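Local coordinates for Mll7089 protein (Mesorhizobium loti, PDB 2OZ8) that is of unknown function but, as a putative mandelate racemase-like member of the enolase superfamily, probably binds magnesium and may act as a hydro-lyase, at residues A[132-140]-A[314-322]; A[299-308]-A[338-348]. All coordinates share one frame; numbering follows the deposited sequence.

Contact 1 (A[132-140]-A[314-322])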
loop_
_atom_site.group_PDB
_atom_site.type_symbol
_atom_site.label_atom_id
_atom_site.label_comp_id
_atom_site.label_asym_id
_atom_site.label_seq_id
_atom_site.Cartn_x
_atom_site.Cartn_y
_atom_site.Cartn_z
ATOM N N ARG A 132 20.552 18.293 32.995
ATOM C CA ARG A 132 21.545 18.543 31.984
ATOM C C ARG A 132 21.430 17.688 30.746
ATOM O O ARG A 132 20.849 16.594 30.768
ATOM C CB ARG A 132 22.947 18.445 32.560
ATOM C CG ARG A 132 23.452 17.076 32.654
ATOM C CD ARG A 132 24.771 17.033 33.296
ATOM N NE ARG A 132 25.201 15.650 33.361
ATOM C CZ ARG A 132 26.427 15.284 33.720
ATOM N NH1 ARG A 132 27.314 16.228 34.060
ATOM N NH2 ARG A 132 26.748 13.994 33.739
ATOM N N VAL A 133 22.008 18.208 29.668
ATOM C CA VAL A 133 22.052 17.560 28.375
ATOM C C VAL A 133 23.397 17.804 27.702
ATOM O O VAL A 133 23.987 18.849 27.861
ATOM C CB VAL A 133 20.892 18.079 27.502
ATOM C CG1 VAL A 133 21.051 19.529 27.141
ATOM C CG2 VAL A 133 20.711 17.177 26.301
ATOM N N LYS A 134 23.893 16.838 26.965
ATOM C CA LYS A 134 25.075 17.044 26.109
ATOM C C LYS A 134 24.879 18.119 25.071
ATOM O O LYS A 134 23.816 18.218 24.409
ATOM C CB LYS A 134 25.391 15.761 25.367
ATOM C CG LYS A 134 25.681 14.611 26.312
ATOM C CD LYS A 134 26.215 13.409 25.557
ATOM C CE LYS A 134 25.226 12.323 25.598
ATOM N NZ LYS A 134 25.888 11.093 25.096
ATOM N N ALA A 135 25.928 18.897 24.871
ATOM C CA ALA A 135 25.873 19.967 23.908
ATOM C C ALA A 135 26.921 19.662 22.839
ATOM O O ALA A 135 27.973 19.146 23.151
ATOM C CB ALA A 135 26.150 21.325 24.615
ATOM N N TYR A 136 26.625 19.936 21.576
ATOM C CA TYR A 136 27.623 19.736 20.554
ATOM C C TYR A 136 27.967 21.078 19.963
ATOM O O TYR A 136 27.173 22.002 20.035
ATOM C CB TYR A 136 27.182 18.735 19.482
ATOM C CG TYR A 136 25.973 19.115 18.670
ATOM C CD1 TYR A 136 26.121 19.804 17.494
ATOM C CD2 TYR A 136 24.707 18.722 19.037
ATOM C CE1 TYR A 136 25.038 20.109 16.700
ATOM C CE2 TYR A 136 23.578 19.015 18.245
ATOM C CZ TYR A 136 23.771 19.715 17.077
ATOM O OH TYR A 136 22.748 20.086 16.250
ATOM N N ALA A 137 29.173 21.185 19.431
ATOM C CA ALA A 137 29.661 22.452 18.957
ATOM C C ALA A 137 29.336 22.527 17.473
ATOM O O ALA A 137 29.680 21.635 16.748
ATOM C CB ALA A 137 31.168 22.549 19.184
ATOM N N SER A 138 28.702 23.608 17.051
ATOM C CA SER A 138 28.200 23.761 15.713
ATOM C C SER A 138 28.699 25.067 15.122
ATOM O O SER A 138 28.435 26.141 15.625
ATOM C CB SER A 138 26.690 23.714 15.770
ATOM O OG SER A 138 26.116 23.975 14.528
ATOM N N GLY A 139 29.416 24.970 14.029
ATOM C CA GLY A 139 30.194 26.076 13.520
ATOM C C GLY A 139 29.434 27.023 12.633
ATOM O O GLY A 139 29.786 28.189 12.586
ATOM N N LEU A 140 28.374 26.546 11.962
ATOM C CA LEU A 140 27.618 27.372 10.971
ATOM C C LEU A 140 28.659 27.962 10.008
ATOM O O LEU A 140 28.646 29.150 9.661
ATOM C CB LEU A 140 26.767 28.465 11.682
ATOM C CG LEU A 140 25.914 28.035 12.904
ATOM C CD1 LEU A 140 25.170 29.196 13.571
ATOM C CD2 LEU A 140 24.887 26.896 12.573
ATOM N N GLU A 314 18.994 13.511 23.538
ATOM C CA GLU A 314 20.337 13.432 24.119
ATOM C C GLU A 314 21.267 14.597 23.738
ATOM O O GLU A 314 22.279 14.815 24.398
ATOM C CB GLU A 314 20.937 12.004 23.914
ATOM C CG GLU A 314 22.012 11.803 22.869
ATOM C CD GLU A 314 22.747 10.426 22.961
ATOM O OE1 GLU A 314 23.785 10.318 23.680
ATOM O OE2 GLU A 314 22.308 9.464 22.283
ATOM N N TRP A 315 20.900 15.372 22.707
ATOM C CA TRP A 315 21.774 16.442 22.158
ATOM C C TRP A 315 21.111 17.798 21.948
ATOM O O TRP A 315 19.985 17.907 21.486
ATOM C CB TRP A 315 22.443 16.034 20.854
ATOM C CG TRP A 315 23.379 14.886 20.947
ATOM C CD1 TRP A 315 23.130 13.590 20.592
ATOM C CD2 TRP A 315 24.776 14.939 21.375
ATOM N NE1 TRP A 315 24.279 12.816 20.812
ATOM C CE2 TRP A 315 25.295 13.617 21.288
ATOM C CE3 TRP A 315 25.619 15.974 21.831
ATOM C CZ2 TRP A 315 26.651 13.301 21.621
ATOM C CZ3 TRP A 315 26.948 15.659 22.215
ATOM C CH2 TRP A 315 27.452 14.326 22.086
ATOM N N LEU A 316 21.841 18.835 22.283
ATOM C CA LEU A 316 21.415 20.213 22.074
ATOM C C LEU A 316 22.503 20.976 21.287
ATOM O O LEU A 316 23.684 20.865 21.596
ATOM C CB LEU A 316 21.135 20.907 23.438
ATOM C CG LEU A 316 20.951 22.425 23.351
ATOM C CD1 LEU A 316 20.093 22.923 24.446
ATOM C CD2 LEU A 316 22.376 23.109 23.397
ATOM N N GLU A 317 22.094 21.724 20.275
ATOM C CA GLU A 317 23.021 22.467 19.444
ATOM C C GLU A 317 23.494 23.770 20.094
ATOM O O GLU A 317 22.668 24.578 20.564
ATOM C CB GLU A 317 22.366 22.775 18.085
ATOM C CG GLU A 317 23.326 23.394 17.069
ATOM C CD GLU A 317 22.730 23.600 15.739
ATOM O OE1 GLU A 317 21.495 23.516 15.651
ATOM O OE2 GLU A 317 23.468 23.860 14.774
ATOM N N TYR A 318 24.805 24.008 20.074
ATOM C CA TYR A 318 25.349 25.328 20.479
ATOM C C TYR A 318 26.321 25.895 19.421
ATOM O O TYR A 318 27.220 25.193 18.976
ATOM C CB TYR A 318 26.007 25.286 21.875
ATOM C CG TYR A 318 26.497 26.656 22.279
ATOM C CD1 TYR A 318 25.601 27.660 22.662
ATOM C CD2 TYR A 318 27.853 26.976 22.186
ATOM C CE1 TYR A 318 26.043 28.949 22.949
ATOM C CE2 TYR A 318 28.324 28.270 22.469
ATOM C CZ TYR A 318 27.417 29.227 22.861
ATOM O OH TYR A 318 27.893 30.456 23.130
ATOM N N SER A 319 26.154 27.161 19.053
ATOM C CA SER A 319 26.800 27.709 17.856
ATOM C C SER A 319 27.713 28.921 18.101
ATOM O O SER A 319 28.127 29.590 17.175
ATOM C CB SER A 319 25.756 28.041 16.808
ATOM O OG SER A 319 25.179 26.851 16.276
ATOM N N PHE A 320 28.011 29.189 19.372
ATOM C CA PHE A 320 28.938 30.248 19.728
ATOM C C PHE A 320 28.537 31.615 19.185
ATOM O O PHE A 320 29.401 32.420 18.910
ATOM C CB PHE A 320 30.387 29.870 19.312
ATOM C CG PHE A 320 30.836 28.580 19.902
ATOM C CD1 PHE A 320 31.468 28.559 21.121
ATOM C CD2 PHE A 320 30.586 27.356 19.241
ATOM C CE1 PHE A 320 31.859 27.384 21.685
ATOM C CE2 PHE A 320 30.978 26.148 19.818
ATOM C CZ PHE A 320 31.592 26.167 21.044
ATOM N N GLN A 321 27.245 31.891 19.064
ATOM C CA GLN A 321 26.815 33.224 18.580
ATOM C C GLN A 321 27.082 34.375 19.622
ATOM O O GLN A 321 27.162 34.122 20.836
ATOM C CB GLN A 321 25.368 33.164 18.105
ATOM C CG GLN A 321 25.206 32.338 16.821
ATOM C CD GLN A 321 23.779 31.953 16.539
ATOM O OE1 GLN A 321 23.238 32.301 15.487
ATOM N NE2 GLN A 321 23.148 31.221 17.483
ATOM N N ASN A 322 27.300 35.605 19.152
ATOM C CA ASN A 322 27.594 36.719 20.075
ATOM C C ASN A 322 26.281 37.307 20.577
ATOM O O ASN A 322 25.872 38.360 20.118
ATOM C CB ASN A 322 28.461 37.803 19.437
ATOM C CG ASN A 322 27.773 38.488 18.251
ATOM O OD1 ASN A 322 26.995 37.849 17.533
ATOM N ND2 ASN A 322 28.060 39.795 18.034
HETATM O O HOH W 1 22.035 14.119 27.206
#

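Contact 2 (A[299-308]-A[338-348])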
loop_
_atom_site.group_PDB
_atom_site.type_symbol
_atom_site.label_atom_id
_atom_site.label_comp_id
_atom_site.label_asym_id
_atom_site.label_seq_id
_atom_site.Cartn_x
_atom_site.Cartn_y
_atom_site.Cartn_z
ATOM N N PHE A 299 17.396 30.579 20.373
ATOM C CA PHE A 299 17.963 31.858 20.791
ATOM C C PHE A 299 18.282 31.855 22.274
ATOM O O PHE A 299 17.411 31.657 23.088
ATOM C CB PHE A 299 17.074 33.055 20.412
ATOM C CG PHE A 299 17.844 34.327 20.301
ATOM C CD1 PHE A 299 18.319 34.754 19.072
ATOM C CD2 PHE A 299 18.171 35.069 21.441
ATOM C CE1 PHE A 299 19.070 35.917 18.966
ATOM C CE2 PHE A 299 18.911 36.246 21.345
ATOM C CZ PHE A 299 19.368 36.666 20.112
ATOM N N LEU A 300 19.562 32.042 22.586
ATOM C CA LEU A 300 20.094 32.040 23.937
ATOM C C LEU A 300 19.889 30.759 24.722
ATOM O O LEU A 300 19.945 30.770 25.943
ATOM C CB LEU A 300 19.637 33.289 24.748
ATOM C CG LEU A 300 20.461 34.535 24.422
ATOM C CD1 LEU A 300 19.943 35.764 25.152
ATOM C CD2 LEU A 300 21.934 34.311 24.721
ATOM N N GLU A 301 19.687 29.657 24.007
ATOM C CA GLU A 301 19.696 28.295 24.561
ATOM C C GLU A 301 18.522 28.049 25.510
ATOM O O GLU A 301 18.574 27.174 26.360
ATOM C CB GLU A 301 21.055 27.949 25.208
ATOM C CG GLU A 301 22.210 27.719 24.223
ATOM C CD GLU A 301 22.523 28.951 23.395
ATOM O OE1 GLU A 301 22.852 30.010 23.995
ATOM O OE2 GLU A 301 22.400 28.882 22.140
ATOM N N ALA A 302 17.458 28.819 25.341
ATOM C CA ALA A 302 16.186 28.554 25.989
ATOM C C ALA A 302 15.727 27.066 25.896
ATOM O O ALA A 302 15.160 26.503 26.868
ATOM C CB ALA A 302 15.120 29.488 25.401
ATOM N N GLY A 303 15.972 26.426 24.741
ATOM C CA GLY A 303 15.514 25.061 24.518
ATOM C C GLY A 303 16.190 24.098 25.462
ATOM O O GLY A 303 15.888 22.914 25.438
ATOM N N VAL A 304 17.125 24.574 26.289
ATOM C CA VAL A 304 17.746 23.686 27.275
ATOM C C VAL A 304 16.706 22.929 28.151
ATOM O O VAL A 304 16.891 21.776 28.546
ATOM C CB VAL A 304 18.863 24.413 28.131
ATOM C CG1 VAL A 304 18.278 25.484 29.111
ATOM C CG2 VAL A 304 19.751 23.393 28.845
ATOM N N HIS A 305 15.576 23.579 28.384
ATOM C CA HIS A 305 14.576 23.071 29.287
ATOM C C HIS A 305 13.767 21.927 28.714
ATOM O O HIS A 305 13.463 20.984 29.441
ATOM C CB HIS A 305 13.695 24.208 29.735
ATOM C CG HIS A 305 14.434 25.221 30.545
ATOM N ND1 HIS A 305 14.614 25.091 31.904
ATOM C CD2 HIS A 305 15.057 26.371 30.184
ATOM C CE1 HIS A 305 15.324 26.114 32.342
ATOM N NE2 HIS A 305 15.595 26.907 31.322
ATOM N N MET A 306 13.413 22.010 27.436
ATOM C CA MET A 306 12.778 20.886 26.744
ATOM C C MET A 306 13.809 19.799 26.521
ATOM O O MET A 306 13.490 18.638 26.562
ATOM C CB MET A 306 12.121 21.322 25.411
ATOM C CG MET A 306 11.136 22.513 25.575
ATOM S SD MET A 306 11.792 24.224 25.521
ATOM C CE MET A 306 12.078 24.129 23.762
ATOM N N ALA A 307 15.068 20.168 26.296
ATOM C CA ALA A 307 16.076 19.135 26.014
ATOM C C ALA A 307 16.227 18.237 27.203
ATOM O O ALA A 307 16.251 17.027 27.041
ATOM C CB ALA A 307 17.441 19.732 25.595
ATOM N N VAL A 308 16.342 18.825 28.396
ATOM C CA VAL A 308 16.509 18.014 29.591
ATOM C C VAL A 308 15.184 17.392 29.974
ATOM O O VAL A 308 15.205 16.391 30.653
ATOM C CB VAL A 308 17.157 18.758 30.871
ATOM C CG1 VAL A 308 18.357 19.614 30.529
ATOM C CG2 VAL A 308 16.139 19.572 31.645
ATOM N N ALA A 338 25.132 21.061 28.683
ATOM C CA ALA A 338 24.329 22.240 28.901
ATOM C C ALA A 338 23.481 21.985 30.129
ATOM O O ALA A 338 22.947 20.872 30.325
ATOM C CB ALA A 338 23.462 22.589 27.671
ATOM N N TYR A 339 23.373 23.010 30.963
ATOM C CA TYR A 339 22.679 22.881 32.220
ATOM C C TYR A 339 21.472 23.758 32.271
ATOM O O TYR A 339 21.565 24.981 32.080
ATOM C CB TYR A 339 23.611 23.268 33.344
ATOM C CG TYR A 339 24.682 22.233 33.607
ATOM C CD1 TYR A 339 24.462 21.203 34.523
ATOM C CD2 TYR A 339 25.900 22.267 32.928
ATOM C CE1 TYR A 339 25.414 20.236 34.751
ATOM C CE2 TYR A 339 26.856 21.319 33.170
ATOM C CZ TYR A 339 26.625 20.326 34.100
ATOM O OH TYR A 339 27.579 19.372 34.344
ATOM N N ALA A 340 20.328 23.146 32.523
ATOM C CA ALA A 340 19.127 23.916 32.771
ATOM C C ALA A 340 19.209 24.432 34.204
ATOM O O ALA A 340 19.282 23.629 35.150
ATOM C CB ALA A 340 17.906 23.066 32.582
ATOM N N PRO A 341 19.204 25.768 34.378
ATOM C CA PRO A 341 19.429 26.421 35.672
ATOM C C PRO A 341 18.299 26.243 36.664
ATOM O O PRO A 341 17.159 25.950 36.274
ATOM C CB PRO A 341 19.539 27.902 35.311
ATOM C CG PRO A 341 18.883 28.045 34.018
ATOM C CD PRO A 341 18.944 26.742 33.301
ATOM N N ASP A 342 18.609 26.465 37.943
ATOM C CA ASP A 342 17.639 26.331 39.033
ATOM C C ASP A 342 16.943 27.648 39.386
ATOM O O ASP A 342 16.430 27.801 40.478
ATOM C CB ASP A 342 18.291 25.694 40.268
ATOM C CG ASP A 342 17.282 25.380 41.381
ATOM O OD1 ASP A 342 16.153 24.951 41.060
ATOM O OD2 ASP A 342 17.614 25.579 42.579
ATOM N N ARG A 343 16.908 28.581 38.452
ATOM C CA ARG A 343 16.209 29.846 38.614
ATOM C C ARG A 343 14.764 29.681 38.118
ATOM O O ARG A 343 14.471 28.706 37.444
ATOM C CB ARG A 343 16.925 30.919 37.790
ATOM C CG ARG A 343 18.358 31.293 38.268
ATOM C CD ARG A 343 19.049 32.203 37.228
ATOM N NE ARG A 343 20.130 31.425 36.661
ATOM C CZ ARG A 343 20.499 31.392 35.397
ATOM N NH1 ARG A 343 19.898 32.110 34.458
ATOM N NH2 ARG A 343 21.512 30.613 35.079
ATOM N N PRO A 344 13.842 30.604 38.479
ATOM C CA PRO A 344 12.498 30.486 37.907
ATOM C C PRO A 344 12.424 30.873 36.453
ATOM O O PRO A 344 13.272 31.625 35.965
ATOM C CB PRO A 344 11.661 31.461 38.752
ATOM C CG PRO A 344 12.639 32.463 39.277
ATOM C CD PRO A 344 13.917 31.695 39.488
ATOM N N GLY A 345 11.395 30.372 35.768
ATOM C CA GLY A 345 11.317 30.549 34.337
ATOM C C GLY A 345 12.383 29.745 33.617
ATOM O O GLY A 345 12.872 28.687 34.111
ATOM N N HIS A 346 12.716 30.217 32.426
ATOM C CA HIS A 346 13.785 29.609 31.661
ATOM C C HIS A 346 15.166 30.131 32.106
ATOM O O HIS A 346 16.185 29.686 31.609
ATOM C CB HIS A 346 13.573 29.711 30.137
ATOM C CG HIS A 346 13.242 31.078 29.622
ATOM N ND1 HIS A 346 13.914 32.222 30.010
ATOM C CD2 HIS A 346 12.324 31.474 28.706
ATOM C CE1 HIS A 346 13.422 33.261 29.352
ATOM N NE2 HIS A 346 12.444 32.835 28.565
ATOM N N GLY A 347 15.166 31.080 33.049
ATOM C CA GLY A 347 16.381 31.639 33.650
ATOM C C GLY A 347 16.983 32.760 32.831
ATOM O O GLY A 347 18.047 33.239 33.165
ATOM N N LEU A 348 16.356 33.162 31.718
ATOM C CA LEU A 348 16.936 34.240 30.921
ATOM C C LEU A 348 16.196 35.515 31.258
ATOM O O LEU A 348 14.961 35.588 31.196
ATOM C CB LEU A 348 16.971 33.944 29.409
ATOM C CG LEU A 348 17.741 32.676 28.963
ATOM C CD1 LEU A 348 17.369 32.294 27.529
ATOM C CD2 LEU A 348 19.327 32.735 29.172
#

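Contact 1 (A[132-140]-A[314-322])
Two side chains are set by their first torsions to meet E317. Y136 holds CG between its own N and carbonyl carbon (chi1 63°), which lays its ring over the backbone of E317. S138 has OG opposite its backbone N (chi1 175°), within reach of the E317 carboxylate. CA of E317 sits over one face of the Y136 ring, 3.9 Å from the centroid, in a CH-pi contact. E317 itself runs out extended, passing the Y136 hydroxyl at 3.3 Å from CB to OH. S138 OG donates to OE2 of E317 at 2.7 Å, meeting the anti lone pair of that oxygen, away from OE1.

At the other end K134 places CB over the six-membered ring of W315, 3.9 Å from the centroid. Its chain bends at chi3, and NZ forms a salt bridge with OE1 of E314 at 2.7 Å. Between these ends the strands pair in parallel. The bonds alternate: L316 N to K134 O, Y136 N to L316 O, Y318 N to Y136 O and S138 N to Y318 O. This is the closure of a TIM-type barrel, where the last barrel strand meets the first.

The E317 carboxylate is buried. Each of its oxygens is gripped, OE2 by S138 and K165 and OE1 by the backbone N-H of N297, so its rotation is fixed.

Contact 2 (A[299-308]-A[338-348])
H305 has the most surface buried here, followed by L348 and A340. The H305 ring reaches across from the helix that starts at V304. Its NE2 donates to the carbonyl O of H346 at 2.9 Å. The bond is bent at the acceptor: the donor stands above the carbonyl plane, with a C=O...N angle of 103°. The same NE2 lies 3.7 Å from CB of H346. At the other nitrogen, ND1 bonds to the backbone N of H123, so both ring nitrogens of this buried histidine have partners and the ring is held from two sides.

The segment 338-348 leaves its short strand, passes beside V304, H305 and V308, and goes on to a type II' turn from P344 to G347. Both segments belong to the TIM-barrel domain of the enolase superfamily, and the helix follows the barrel strand 293-295. L348 sends CD1 against the loop before the helix, 3.4 Å from O of L300. Its own N donates to ND1 of H346 at 3.1 Å, in the plane of that ring, whose NE2 bonds to the carbonyl O of L47. A340 turns its CB toward the helix. There it meets ND1 of H305 at 3.9 Å. CG2 of V308 lies 4.0 Å from the same CB.

In the fold
The centres of contact 1 and contact 2 lie about 13 Å apart, and both reach the same mixed sheet. Along the chain the segments alternate: 132-140, 299-308, 314-322, 338-348. Helix 304-309 leads directly into strand 313-318, so contact 2 supplies the helix before the strand of contact 1. The two contacts touch where strand 337-339 returns, with V133 O and A338 N at 2.6 Å, a probable hydrogen bond. Y318 also packs on E301. In the barrel, strand 132-138 lies between strands 163-167 and 313-318, and strand 337-339 pairs with it as well, antiparallel, which ties the closing end of the barrel to the chain that follows it.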